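PDB 5C2I: Alr1585 protein from Nostoc sp., which acts as a haem-containing DyP-type (dye-decolorizing) peroxidase, probably using hydrogen peroxide to oxidise dyes and other organic substrates. Local coordinates for residues Phe199-Gly204 against Leu287-Phe292; Thr296-Ser301 against Lys432-Pro437; Leu320-Cys325 against His330-Asn335; Arg337-Arg342 against Asn409-Asn414. The protein carries 1 engineered substitution. All coordinates share one frame; numbering follows the deposited sequence.

Overall arrangement
Contacts 1, 3 and 4 all meet the haem, from different sides: contact 1 brings the distal loop 199-204, contact 3 the proximal helix that ligates the iron, and contact 4 an arginine for a propionate. Contact 2 lies farther out; the side chain of Thr299 is still about 10 Å from the haem. Contacts 1 and 3, with centres about 13 Å apart, are stitched together by the backbone, Val289 O lying 2.9 Å from Thr331 N. Contacts 3 and 4 are closest, centres about 9 Å apart, joined through Arg332 and Asp339. Contact 2 meets contact 3 where Gly435 N approaches Thr323 O at 2.9 Å, and meets contact 1 through Val298 and Gly290.

Contact 1 (Phe199-Gly204 against Leu287-Phe292); sequences FGFVHG and LIVGRF. Engineered in segment 199-204: His203 (natural residue Asp). With HEM (protoporphyrin IX containing Fe), chain E.
Val289 lays its CG2 methyl over the centre of the Phe201 ring, which belongs to the GXXDG motif of DyP-type peroxidases; the motif runs here from Gly200 to Gly204, its aspartate engineered to His203. The methyl carbon is 3.5 Å from the ring centroid and 10° off the normal, a CH-pi contact. With CG1 anti to the backbone N (chi1 171°), Val289 divides its branches: CG2 takes the ring, while CG1 packs 3.7 Å from the haem methyl CMA. Phe201 CB touches that same methyl. At the ring's edge, near its plane, the buried Arg291 O comes to 3.3 Å from Phe201 CE2 and has no hydrogen-bond partner in the model. A water donates to Val202 O at 2.8 Å and, weakly, to Phe292 O. The motif's last residue grips a propionate, Gly204 N donating to haem O2A at 2.7 Å. On the distal side His203 NE2 stands 2.7 Å from the water O that occupies an axial site on the iron, 2.3 Å from haem FE.

Farther out, Glu197 accepts from Phe201 N, and Arg291, its CD and NE running past the haem propionate arm, donates from NH1 to Gly295 O and Thr311 O.

Contact 2 (Thr296-Ser301 against Lys432-Pro437); sequences TPVTLS and KKWGEP
Val298 O takes the indole N-H of Trp434, with NE1 2.8 Å away and an angle of 154° at the hydrogen. The oxygen lies almost in the indole plane, and the donor in turn lies in the carbonyl plane of Val298, the C=O...N angle being 160°. Trp434 has CG anti to its backbone N (chi1 -175°), which carries the ring off loop 432-437 and over to the other segment. There the backbone does most of the touching: Ser301 C sits 3.2 Å above one ring face, toward the rim, and Ser301 N is 3.5 Å from Trp434 CZ2. Beside the bond, Val298 CG2 packs 3.8 Å from Trp434 NE1.

Each side is braced internally. Residues 298-300 take helical backbone angles, and Leu300 N donates back to Pro297 O at 3.0 Å. Trp434 and Gly435 are the central pair of a type II turn, closed by Glu436 N to Lys433 O; Gly435 supplies the positive phi. Putting an alanine at Trp434 would probably deprive Val298 O of its donor and open a gap against the Ser301 backbone. Close by, Leu300 and Ser301 pack on Val220 and Val216 of the second subunit. In topology this is a beta hairpin, strands 428-431 and 439-442, whose connecting loop pins itself to a distant loop by one tryptophan.

Contact 3 (Leu320-Cys325 against His330-Asn335); sequences LAATKC and HTRKTN. With HEM (protoporphyrin IX containing Fe), chain E.
The short proximal helix 330-334, which carries the haem ligand His330, also sends Arg332 outward to clasp the loop 320-325. Arg332 NH1 donates to Cys325 O at 2.9 Å; the bond is bent, 130° at the hydrogen, and the oxygen, though it meets the donor in its own carbonyl plane, lies 27° out of the guanidinium plane. Over one face of the guanidinium rests the Ala322 methyl, CB 3.5 Å from Arg332 NH1. Nearer the helix Cys325 SG packs 4.0 Å from Arg332 CB. The arginine's first torsion (chi1 -167°) sets CG opposite the backbone N, and the extended chain then reaches the loop. Its NE forms a salt bridge with Asp339 and its NH2 bonds to Asp319 O, and the Asp319 carboxylate in turn accepts from Cys325 N and Lys324 N. A leucine in place of Arg332 would probably leave Cys325 O without this donor and Asp339 OD2 without its salt bridge, Arg342 alone then facing that carboxylate.

The other side of the helix serves the haem. His330 NE2 binds the iron, 2.1 Å from FE, with ND1 held by Asp418. Thr334 N and OG1 grip His330 O from opposite faces, and Asn335 ND2 donates to propionate O2D at 2.9 Å. A histidine ligating the iron, backed by an aspartate, is the proximal haem site of a DyP-type peroxidase.

Contact 4 (Arg337-Arg342 against Asn409-Asn414); sequences RGDTAR and NFVQVN. With HEM (protoporphyrin IX containing Fe), chain E.
Thr340 and Phe410 carry the apolar part of this contact, which joins the first turn of helix 339-343, with Gly338 at the N-cap, to the loop after helix 397-405. Thr340 CG2 comes in at the edge of the phenyl ring, 3.5 Å from Phe410 CZ. Val411 CG2 lies against Asp339 CB at 4.2 Å, and Val411 CB covers a face of the Phe410 ring, folded back by the cis peptide between these neighbours.

No hydrogen bond crosses between the segments; polar groups pair within their own segment or outside both. Arg342 NH2 makes a salt bridge to Asp339 OD1 at 2.8 Å, on the anti side of the carboxylate and tilted out of its plane, while Arg342 NH1 pairs with Asp317. Asn414 N donates to Asn409 OD1 at 2.9 Å. Thr340 OG1 turns to Glu357.

The link to the haem in these segments is Arg337, also tied to Phe314 O and Asn312. Its NH2 donates edge-on to propionate O1D over 2.9 Å, nearly straight at 169°.

Contact 1 (Phe199-Gly204 against Leu287-Phe292)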
# COMPACT_ATOMS: atom_id res chain seq x y z
N PHE A 199 -0.87 22.59 6.88
CA PHE A 199 -1.46 22.66 8.22
C PHE A 199 -2.51 21.59 8.46
O PHE A 199 -2.98 21.42 9.58
CB PHE A 199 -2.05 24.06 8.52
CG PHE A 199 -1.06 25.19 8.49
CD1 PHE A 199 0.24 25.05 8.96
CD2 PHE A 199 -1.44 26.44 8.02
CE1 PHE A 199 1.12 26.12 8.99
CE2 PHE A 199 -0.57 27.53 8.02
CZ PHE A 199 0.73 27.37 8.52
N GLY A 200 -2.81 20.79 7.43
CA GLY A 200 -3.65 19.60 7.58
C GLY A 200 -5.09 19.80 7.16
O GLY A 200 -5.89 18.88 7.30
N PHE A 201 -5.43 20.95 6.61
CA PHE A 201 -6.79 21.22 6.18
C PHE A 201 -7.01 20.89 4.71
O PHE A 201 -6.21 21.22 3.85
CB PHE A 201 -7.15 22.69 6.42
CG PHE A 201 -7.16 23.09 7.88
CD1 PHE A 201 -5.95 23.30 8.54
CD2 PHE A 201 -8.33 23.21 8.58
CE1 PHE A 201 -5.94 23.67 9.88
CE2 PHE A 201 -8.33 23.54 9.94
CZ PHE A 201 -7.14 23.76 10.60
N VAL A 202 -8.13 20.26 4.43
CA VAL A 202 -8.54 20.00 3.05
C VAL A 202 -8.57 21.31 2.29
O VAL A 202 -9.00 22.34 2.83
CB VAL A 202 -9.90 19.31 2.98
CG1 VAL A 202 -10.31 19.08 1.54
CG2 VAL A 202 -9.76 17.96 3.63
N HIS A 203 -8.09 21.28 1.06
CA HIS A 203 -7.77 22.51 0.33
C HIS A 203 -8.22 22.41 -1.09
O HIS A 203 -8.03 21.36 -1.73
CB HIS A 203 -6.27 22.75 0.42
CG HIS A 203 -5.87 24.16 0.12
ND1 HIS A 203 -4.83 24.47 -0.70
CD2 HIS A 203 -6.39 25.34 0.52
CE1 HIS A 203 -4.69 25.79 -0.77
NE2 HIS A 203 -5.64 26.34 -0.05
N GLY A 204 -8.77 23.52 -1.60
CA GLY A 204 -9.29 23.58 -2.96
C GLY A 204 -10.77 23.32 -3.04
O GLY A 204 -11.28 23.07 -4.12
N LEU A 287 -12.01 27.42 13.78
CA LEU A 287 -12.19 28.86 13.99
C LEU A 287 -11.14 29.72 13.27
O LEU A 287 -11.38 30.88 12.92
CB LEU A 287 -12.19 29.19 15.49
CG LEU A 287 -13.30 28.56 16.32
CD1 LEU A 287 -13.17 28.88 17.79
CD2 LEU A 287 -14.68 28.97 15.81
N ILE A 288 -9.96 29.17 13.10
CA ILE A 288 -8.89 29.88 12.40
C ILE A 288 -9.23 29.87 10.89
O ILE A 288 -9.16 30.90 10.22
CB ILE A 288 -7.52 29.17 12.62
CG1 ILE A 288 -7.05 29.26 14.07
CG2 ILE A 288 -6.44 29.75 11.70
CD1 ILE A 288 -6.08 28.17 14.47
N VAL A 289 -9.55 28.69 10.37
CA VAL A 289 -9.67 28.49 8.93
C VAL A 289 -11.07 28.77 8.40
O VAL A 289 -11.19 29.30 7.28
CB VAL A 289 -9.25 27.07 8.56
CG1 VAL A 289 -9.57 26.75 7.12
CG2 VAL A 289 -7.75 26.88 8.83
N GLY A 290 -12.08 28.42 9.18
CA GLY A 290 -13.48 28.50 8.76
C GLY A 290 -14.04 27.11 8.47
O GLY A 290 -15.24 26.94 8.30
N ARG A 291 -13.15 26.13 8.42
CA ARG A 291 -13.52 24.72 8.26
C ARG A 291 -12.65 23.87 9.18
O ARG A 291 -11.51 24.20 9.47
CB ARG A 291 -13.29 24.22 6.81
CG ARG A 291 -14.17 24.84 5.75
CD ARG A 291 -13.67 24.38 4.40
NE ARG A 291 -14.39 24.98 3.31
CZ ARG A 291 -15.46 24.48 2.70
NH1 ARG A 291 -16.04 23.34 3.10
NH2 ARG A 291 -16.00 25.15 1.70
N PHE A 292 -13.20 22.75 9.61
CA PHE A 292 -12.41 21.69 10.22
C PHE A 292 -11.43 21.14 9.22
O PHE A 292 -11.56 21.39 8.02
CB PHE A 292 -13.31 20.59 10.74
CG PHE A 292 -14.05 20.98 11.99
CD1 PHE A 292 -15.27 21.65 11.91
CD2 PHE A 292 -13.52 20.73 13.24
CE1 PHE A 292 -15.95 22.05 13.06
CE2 PHE A 292 -14.20 21.12 14.38
CZ PHE A 292 -15.41 21.78 14.29
CHA HEM E . -9.90 28.72 1.09
CHB HEM E . -5.74 27.49 3.22
CHC HEM E . -3.60 31.34 1.20
CHD HEM E . -7.83 32.66 -0.69
C1A HEM E . -8.96 28.06 1.87
C2A HEM E . -9.21 26.90 2.66
C3A HEM E . -8.05 26.56 3.25
C4A HEM E . -7.07 27.49 2.81
CMA HEM E . -7.78 25.40 4.17
CAA HEM E . -10.55 26.16 2.83
CBA HEM E . -10.88 25.06 1.82
CGA HEM E . -10.95 25.66 0.44
O1A HEM E . -11.99 26.22 0.01
O2A HEM E . -9.94 25.60 -0.27
C1B HEM E . -4.80 28.43 2.80
C2B HEM E . -3.41 28.39 3.16
C3B HEM E . -2.81 29.42 2.58
C4B HEM E . -3.87 30.15 1.89
CMB HEM E . -2.78 27.34 4.01
CAB HEM E . -1.38 29.83 2.54
CBB HEM E . -0.35 28.99 2.73
C1C HEM E . -4.59 32.09 0.54
C2C HEM E . -4.42 33.33 -0.02
C3C HEM E . -5.63 33.71 -0.54
C4C HEM E . -6.52 32.66 -0.30
CMC HEM E . -3.15 34.13 -0.13
CAC HEM E . -6.02 34.96 -1.20
CBC HEM E . -5.53 36.16 -1.02
C1D HEM E . -8.68 31.59 -0.43
C2D HEM E . -10.05 31.57 -0.93
C3D HEM E . -10.64 30.51 -0.40
C4D HEM E . -9.58 29.85 0.39
CMD HEM E . -10.71 32.58 -1.86
CAD HEM E . -12.05 30.06 -0.67
CBD HEM E . -13.08 30.72 0.25
CGD HEM E . -14.45 30.24 -0.11
O1D HEM E . -15.12 29.75 0.79
O2D HEM E . -14.93 30.35 -1.30
NA HEM E . -7.66 28.45 2.03
NB HEM E . -5.02 29.51 2.12
NC HEM E . -5.90 31.71 0.46
ND HEM E . -8.46 30.58 0.42
FE HEM E . -6.80 30.08 1.27
O HOH W 1 -10.71 22.76 5.04
O HOH W 2 -6.01 28.99 -0.64

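Contact 2 (Thr296-Ser301 against Lys432-Pro437)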
# COMPACT_ATOMS: atom_id res chain seq x y z
N THR A 296 -15.40 20.28 6.97
CA THR A 296 -16.66 20.64 7.56
C THR A 296 -16.71 22.16 7.85
O THR A 296 -15.88 22.66 8.61
CB THR A 296 -16.90 19.86 8.91
OG1 THR A 296 -16.92 18.44 8.65
CG2 THR A 296 -18.23 20.25 9.52
N PRO A 297 -17.71 22.88 7.30
CA PRO A 297 -17.78 24.33 7.58
C PRO A 297 -18.18 24.61 9.03
O PRO A 297 -19.15 24.04 9.54
CB PRO A 297 -18.90 24.82 6.64
CG PRO A 297 -18.96 23.77 5.57
CD PRO A 297 -18.68 22.47 6.28
N VAL A 298 -17.40 25.45 9.70
CA VAL A 298 -17.65 25.73 11.10
C VAL A 298 -18.93 26.57 11.27
O VAL A 298 -19.49 26.60 12.36
CB VAL A 298 -16.42 26.39 11.79
CG1 VAL A 298 -16.29 27.85 11.42
CG2 VAL A 298 -16.50 26.22 13.32
N THR A 299 -19.41 27.22 10.21
CA THR A 299 -20.70 27.93 10.31
C THR A 299 -21.83 26.92 10.53
O THR A 299 -22.83 27.26 11.11
CB THR A 299 -20.97 28.90 9.11
OG1 THR A 299 -22.03 29.78 9.46
CG2 THR A 299 -21.31 28.17 7.84
N LEU A 300 -21.62 25.67 10.08
CA LEU A 300 -22.66 24.66 10.14
C LEU A 300 -22.55 23.73 11.32
O LEU A 300 -23.52 23.09 11.67
CB LEU A 300 -22.67 23.83 8.85
CG LEU A 300 -22.90 24.57 7.53
CD1 LEU A 300 -22.93 23.58 6.38
CD2 LEU A 300 -24.20 25.39 7.55
N SER A 301 -21.38 23.62 11.94
CA SER A 301 -21.14 22.59 12.91
C SER A 301 -20.03 22.99 13.85
O SER A 301 -19.04 23.57 13.42
CB SER A 301 -20.73 21.27 12.22
OG SER A 301 -20.53 20.24 13.17
N LYS A 432 -16.22 31.99 22.87
CA LYS A 432 -15.96 30.98 23.87
C LYS A 432 -16.79 29.73 23.63
O LYS A 432 -16.31 28.60 23.83
CB LYS A 432 -16.24 31.52 25.28
CG LYS A 432 -15.35 32.67 25.69
CD LYS A 432 -15.62 33.07 27.14
CE LYS A 432 -14.82 34.31 27.46
NZ LYS A 432 -14.93 34.69 28.89
N LYS A 433 -18.06 29.92 23.28
CA LYS A 433 -18.99 28.81 23.07
C LYS A 433 -19.61 29.05 21.70
O LYS A 433 -20.21 30.08 21.47
CB LYS A 433 -20.09 28.79 24.15
CG LYS A 433 -19.54 28.46 25.53
CD LYS A 433 -19.29 26.93 25.62
CE LYS A 433 -20.47 26.19 26.22
NZ LYS A 433 -20.23 24.71 26.26
N TRP A 434 -19.43 28.09 20.83
CA TRP A 434 -19.94 28.12 19.49
C TRP A 434 -21.42 28.44 19.50
O TRP A 434 -22.17 27.84 20.22
CB TRP A 434 -19.69 26.75 18.86
CG TRP A 434 -20.04 26.60 17.41
CD1 TRP A 434 -19.20 26.75 16.35
CD2 TRP A 434 -21.30 26.19 16.88
NE1 TRP A 434 -19.85 26.44 15.17
CE2 TRP A 434 -21.15 26.13 15.46
CE3 TRP A 434 -22.54 25.91 17.44
CZ2 TRP A 434 -22.20 25.78 14.61
CZ3 TRP A 434 -23.60 25.55 16.58
CH2 TRP A 434 -23.41 25.49 15.17
N GLY A 435 -21.81 29.42 18.70
CA GLY A 435 -23.19 29.83 18.59
C GLY A 435 -23.66 30.80 19.67
O GLY A 435 -24.84 31.09 19.72
N GLU A 436 -22.75 31.28 20.52
CA GLU A 436 -23.10 32.23 21.61
C GLU A 436 -22.18 33.44 21.51
O GLU A 436 -21.07 33.31 21.01
CB GLU A 436 -22.94 31.57 22.98
CG GLU A 436 -23.78 30.33 23.19
CD GLU A 436 -25.28 30.58 23.18
OE1 GLU A 436 -25.74 31.75 23.37
OE2 GLU A 436 -26.03 29.60 22.98
N PRO A 437 -22.65 34.62 21.97
CA PRO A 437 -21.96 35.87 21.59
C PRO A 437 -20.67 36.19 22.34
O PRO A 437 -19.82 36.90 21.79
CB PRO A 437 -23.04 36.95 21.84
CG PRO A 437 -23.94 36.35 22.86
CD PRO A 437 -23.99 34.89 22.53

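Contact 3 (Leu320-Cys325 against His330-Asn335)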
# COMPACT_ATOMS: atom_id res chain seq x y z
N LEU A 320 -25.40 35.36 11.14
CA LEU A 320 -25.23 36.78 10.88
C LEU A 320 -24.35 37.47 11.92
O LEU A 320 -23.64 38.40 11.60
CB LEU A 320 -26.58 37.50 10.82
CG LEU A 320 -27.53 37.03 9.71
CD1 LEU A 320 -28.89 37.74 9.74
CD2 LEU A 320 -26.89 37.20 8.36
N ALA A 321 -24.42 37.02 13.17
CA ALA A 321 -23.59 37.63 14.20
C ALA A 321 -22.19 36.99 14.27
O ALA A 321 -21.42 37.34 15.16
CB ALA A 321 -24.29 37.54 15.53
N ALA A 322 -21.93 36.01 13.40
CA ALA A 322 -20.62 35.35 13.31
C ALA A 322 -20.17 34.78 14.66
O ALA A 322 -18.99 34.88 15.01
CB ALA A 322 -19.57 36.32 12.77
N THR A 323 -21.09 34.14 15.38
CA THR A 323 -20.73 33.39 16.58
C THR A 323 -20.44 31.90 16.33
O THR A 323 -20.08 31.19 17.25
CB THR A 323 -21.83 33.50 17.66
OG1 THR A 323 -23.02 32.87 17.21
CG2 THR A 323 -22.11 34.97 17.98
N LYS A 324 -20.65 31.43 15.08
CA LYS A 324 -20.30 30.06 14.70
C LYS A 324 -19.00 30.10 13.88
O LYS A 324 -17.95 29.58 14.32
CB LYS A 324 -21.48 29.40 13.97
CG LYS A 324 -22.76 29.33 14.81
CD LYS A 324 -23.96 29.06 13.93
CE LYS A 324 -25.24 28.82 14.70
NZ LYS A 324 -26.36 28.78 13.72
N CYS A 325 -19.06 30.71 12.71
CA CYS A 325 -17.87 31.06 11.94
C CYS A 325 -17.55 32.53 12.15
O CYS A 325 -18.28 33.42 11.65
CB CYS A 325 -18.06 30.81 10.45
SG CYS A 325 -16.53 31.13 9.52
N HIS A 330 -10.52 32.48 7.95
CA HIS A 330 -10.01 32.58 6.57
C HIS A 330 -11.10 32.50 5.47
O HIS A 330 -11.10 33.33 4.55
CB HIS A 330 -8.93 31.54 6.36
CG HIS A 330 -8.30 31.57 5.00
ND1 HIS A 330 -7.65 32.68 4.50
CD2 HIS A 330 -8.15 30.59 4.07
CE1 HIS A 330 -7.11 32.37 3.32
NE2 HIS A 330 -7.39 31.11 3.06
N THR A 331 -12.00 31.52 5.56
CA THR A 331 -13.04 31.36 4.55
C THR A 331 -13.99 32.51 4.49
O THR A 331 -14.40 32.94 3.41
CB THR A 331 -13.86 30.04 4.69
OG1 THR A 331 -14.44 29.98 5.98
CG2 THR A 331 -12.98 28.81 4.46
N ARG A 332 -14.29 33.08 5.64
CA ARG A 332 -15.24 34.17 5.69
C ARG A 332 -14.62 35.53 5.33
O ARG A 332 -15.31 36.41 4.80
CB ARG A 332 -15.88 34.23 7.09
CG ARG A 332 -17.11 35.13 7.16
CD ARG A 332 -18.00 34.81 8.33
NE ARG A 332 -19.22 35.59 8.28
CZ ARG A 332 -20.29 35.39 9.05
NH1 ARG A 332 -20.35 34.39 9.92
NH2 ARG A 332 -21.37 36.13 8.85
N LYS A 333 -13.31 35.70 5.58
CA LYS A 333 -12.57 36.87 5.12
C LYS A 333 -12.39 36.88 3.59
O LYS A 333 -12.63 37.90 2.93
CB LYS A 333 -11.19 36.89 5.74
CG LYS A 333 -11.19 37.38 7.17
CD LYS A 333 -11.20 38.91 7.22
CE LYS A 333 -10.40 39.51 8.35
NZ LYS A 333 -10.13 40.96 8.19
N THR A 334 -12.06 35.71 3.02
CA THR A 334 -11.75 35.64 1.61
C THR A 334 -12.99 35.45 0.75
O THR A 334 -12.98 35.82 -0.43
CB THR A 334 -10.72 34.53 1.31
OG1 THR A 334 -11.24 33.27 1.74
CG2 THR A 334 -9.42 34.78 1.97
N ASN A 335 -14.05 34.88 1.31
CA ASN A 335 -15.32 34.75 0.64
C ASN A 335 -16.45 35.06 1.60
O ASN A 335 -16.92 34.19 2.34
CB ASN A 335 -15.53 33.40 -0.00
CG ASN A 335 -16.85 33.36 -0.80
OD1 ASN A 335 -17.62 34.34 -0.79
ND2 ASN A 335 -17.14 32.24 -1.44
CHA HEM E . -9.90 28.72 1.09
CHB HEM E . -5.74 27.49 3.22
CHC HEM E . -3.60 31.34 1.20
CHD HEM E . -7.83 32.66 -0.69
C1A HEM E . -8.96 28.06 1.87
C2A HEM E . -9.21 26.90 2.66
C3A HEM E . -8.05 26.56 3.25
C4A HEM E . -7.07 27.49 2.81
CMA HEM E . -7.78 25.40 4.17
CAA HEM E . -10.55 26.16 2.83
CBA HEM E . -10.88 25.06 1.82
CGA HEM E . -10.95 25.66 0.44
O1A HEM E . -11.99 26.22 0.01
O2A HEM E . -9.94 25.60 -0.27
C1B HEM E . -4.80 28.43 2.80
C2B HEM E . -3.41 28.39 3.16
C3B HEM E . -2.81 29.42 2.58
C4B HEM E . -3.87 30.15 1.89
CMB HEM E . -2.78 27.34 4.01
CAB HEM E . -1.38 29.83 2.54
CBB HEM E . -0.35 28.99 2.73
C1C HEM E . -4.59 32.09 0.54
C2C HEM E . -4.42 33.33 -0.02
C3C HEM E . -5.63 33.71 -0.54
C4C HEM E . -6.52 32.66 -0.30
CMC HEM E . -3.15 34.13 -0.13
CAC HEM E . -6.02 34.96 -1.20
CBC HEM E . -5.53 36.16 -1.02
C1D HEM E . -8.68 31.59 -0.43
C2D HEM E . -10.05 31.57 -0.93
C3D HEM E . -10.64 30.51 -0.40
C4D HEM E . -9.58 29.85 0.39
CMD HEM E . -10.71 32.58 -1.86
CAD HEM E . -12.05 30.06 -0.67
CBD HEM E . -13.08 30.72 0.25
CGD HEM E . -14.45 30.24 -0.11
O1D HEM E . -15.12 29.75 0.79
O2D HEM E . -14.93 30.35 -1.30
NA HEM E . -7.66 28.45 2.03
NB HEM E . -5.02 29.51 2.12
NC HEM E . -5.90 31.71 0.46
ND HEM E . -8.46 30.58 0.42
FE HEM E . -6.80 30.08 1.27
O HOH W 2 -6.01 28.99 -0.64

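Contact 4 (Arg337-Arg342 against Asn409-Asn414)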
# COMPACT_ATOMS: atom_id res chain seq x y z
N ARG A 337 -19.47 35.54 1.25
CA ARG A 337 -20.76 34.98 0.86
C ARG A 337 -21.97 35.88 1.18
O ARG A 337 -23.02 35.41 1.67
CB ARG A 337 -20.97 33.57 1.47
CG ARG A 337 -19.85 32.63 1.08
CD ARG A 337 -20.12 31.19 1.47
NE ARG A 337 -18.95 30.38 1.12
CZ ARG A 337 -18.95 29.15 0.60
NH1 ARG A 337 -20.08 28.49 0.33
NH2 ARG A 337 -17.78 28.56 0.38
N GLY A 338 -21.81 37.17 0.94
CA GLY A 338 -22.86 38.14 1.20
C GLY A 338 -22.66 39.12 2.34
O GLY A 338 -23.45 40.08 2.46
N ASP A 339 -21.67 38.89 3.21
CA ASP A 339 -21.49 39.82 4.37
C ASP A 339 -21.35 41.27 3.91
O ASP A 339 -21.84 42.17 4.59
CB ASP A 339 -20.24 39.50 5.23
CG ASP A 339 -20.42 38.32 6.14
OD1 ASP A 339 -21.57 37.92 6.46
OD2 ASP A 339 -19.37 37.75 6.55
N THR A 340 -20.67 41.51 2.79
CA THR A 340 -20.43 42.91 2.36
C THR A 340 -21.70 43.56 1.79
O THR A 340 -21.91 44.77 1.91
CB THR A 340 -19.29 43.09 1.34
OG1 THR A 340 -19.68 42.60 0.05
CG2 THR A 340 -18.00 42.42 1.81
N ALA A 341 -22.57 42.72 1.24
CA ALA A 341 -23.83 43.16 0.69
C ALA A 341 -24.84 43.50 1.77
O ALA A 341 -25.69 44.36 1.58
CB ALA A 341 -24.38 42.11 -0.27
N ARG A 342 -24.78 42.83 2.92
CA ARG A 342 -25.58 43.22 4.07
C ARG A 342 -25.06 44.38 4.86
O ARG A 342 -25.81 45.26 5.30
CB ARG A 342 -25.57 42.14 5.12
CG ARG A 342 -26.47 40.99 4.83
CD ARG A 342 -26.43 40.06 6.04
NE ARG A 342 -25.24 39.20 5.99
CZ ARG A 342 -25.12 38.12 5.22
NH1 ARG A 342 -26.12 37.75 4.42
NH2 ARG A 342 -24.00 37.40 5.23
N ASN A 409 -10.48 46.14 10.21
CA ASN A 409 -11.86 46.58 10.22
C ASN A 409 -12.70 46.01 9.07
O ASN A 409 -13.80 46.49 8.81
CB ASN A 409 -11.94 48.10 10.26
CG ASN A 409 -11.39 48.66 11.57
OD1 ASN A 409 -11.28 47.93 12.58
ND2 ASN A 409 -11.14 49.94 11.58
N PHE A 410 -12.23 44.92 8.47
CA PHE A 410 -13.06 44.20 7.52
C PHE A 410 -13.46 42.83 8.08
O PHE A 410 -12.60 42.09 8.54
CB PHE A 410 -12.34 43.97 6.17
CG PHE A 410 -13.21 43.24 5.17
CD1 PHE A 410 -14.15 43.93 4.44
CD2 PHE A 410 -13.21 41.85 5.10
CE1 PHE A 410 -15.03 43.27 3.58
CE2 PHE A 410 -14.08 41.18 4.26
CZ PHE A 410 -15.00 41.88 3.50
N VAL A 411 -14.71 42.40 7.95
CA VAL A 411 -15.85 43.15 7.37
C VAL A 411 -16.45 44.13 8.36
O VAL A 411 -17.19 45.03 7.97
CB VAL A 411 -16.97 42.16 6.90
CG1 VAL A 411 -17.68 41.51 8.09
CG2 VAL A 411 -17.97 42.89 5.99
N GLN A 412 -16.13 43.99 9.65
CA GLN A 412 -16.61 44.98 10.63
C GLN A 412 -15.45 45.43 11.52
O GLN A 412 -14.39 44.78 11.56
CB GLN A 412 -17.84 44.47 11.38
CG GLN A 412 -17.67 43.26 12.25
CD GLN A 412 -18.85 43.07 13.22
OE1 GLN A 412 -20.00 43.46 12.93
NE2 GLN A 412 -18.57 42.47 14.38
N VAL A 413 -15.65 46.57 12.16
CA VAL A 413 -14.64 47.18 13.00
C VAL A 413 -14.18 46.15 14.03
O VAL A 413 -14.97 45.37 14.57
CB VAL A 413 -15.19 48.46 13.70
CG1 VAL A 413 -14.19 48.99 14.69
CG2 VAL A 413 -15.53 49.53 12.67
N ASN A 414 -12.87 46.10 14.26
CA ASN A 414 -12.24 45.20 15.23
C ASN A 414 -12.38 43.71 14.97
O ASN A 414 -12.28 42.93 15.90
CB ASN A 414 -12.65 45.54 16.66
CG ASN A 414 -12.28 46.95 17.02
OD1 ASN A 414 -11.24 47.46 16.61
ND2 ASN A 414 -13.15 47.62 17.72
CHA HEM E . -9.90 28.72 1.09
CHB HEM E . -5.74 27.49 3.22
CHC HEM E . -3.60 31.34 1.20
CHD HEM E . -7.83 32.66 -0.69
C1A HEM E . -8.96 28.06 1.87
C2A HEM E . -9.21 26.90 2.66
C3A HEM E . -8.05 26.56 3.25
C4A HEM E . -7.07 27.49 2.81
CMA HEM E . -7.78 25.40 4.17
CAA HEM E . -10.55 26.16 2.83
CBA HEM E . -10.88 25.06 1.82
CGA HEM E . -10.95 25.66 0.44
O1A HEM E . -11.99 26.22 0.01
O2A HEM E . -9.94 25.60 -0.27
C1B HEM E . -4.80 28.43 2.80
C2B HEM E . -3.41 28.39 3.16
C3B HEM E . -2.81 29.42 2.58
C4B HEM E . -3.87 30.15 1.89
CMB HEM E . -2.78 27.34 4.01
CAB HEM E . -1.38 29.83 2.54
CBB HEM E . -0.35 28.99 2.73
C1C HEM E . -4.59 32.09 0.54
C2C HEM E . -4.42 33.33 -0.02
C3C HEM E . -5.63 33.71 -0.54
C4C HEM E . -6.52 32.66 -0.30
CMC HEM E . -3.15 34.13 -0.13
CAC HEM E . -6.02 34.96 -1.20
CBC HEM E . -5.53 36.16 -1.02
C1D HEM E . -8.68 31.59 -0.43
C2D HEM E . -10.05 31.57 -0.93
C3D HEM E . -10.64 30.51 -0.40
C4D HEM E . -9.58 29.85 0.39
CMD HEM E . -10.71 32.58 -1.86
CAD HEM E . -12.05 30.06 -0.67
CBD HEM E . -13.08 30.72 0.25
CGD HEM E . -14.45 30.24 -0.11
O1D HEM E . -15.12 29.75 0.79
O2D HEM E . -14.93 30.35 -1.30
NA HEM E . -7.66 28.45 2.03
NB HEM E . -5.02 29.51 2.12
NC HEM E . -5.90 31.71 0.46
ND HEM E . -8.46 30.58 0.42
FE HEM E . -6.80 30.08 1.27
O HOH W 2 -6.01 28.99 -0.64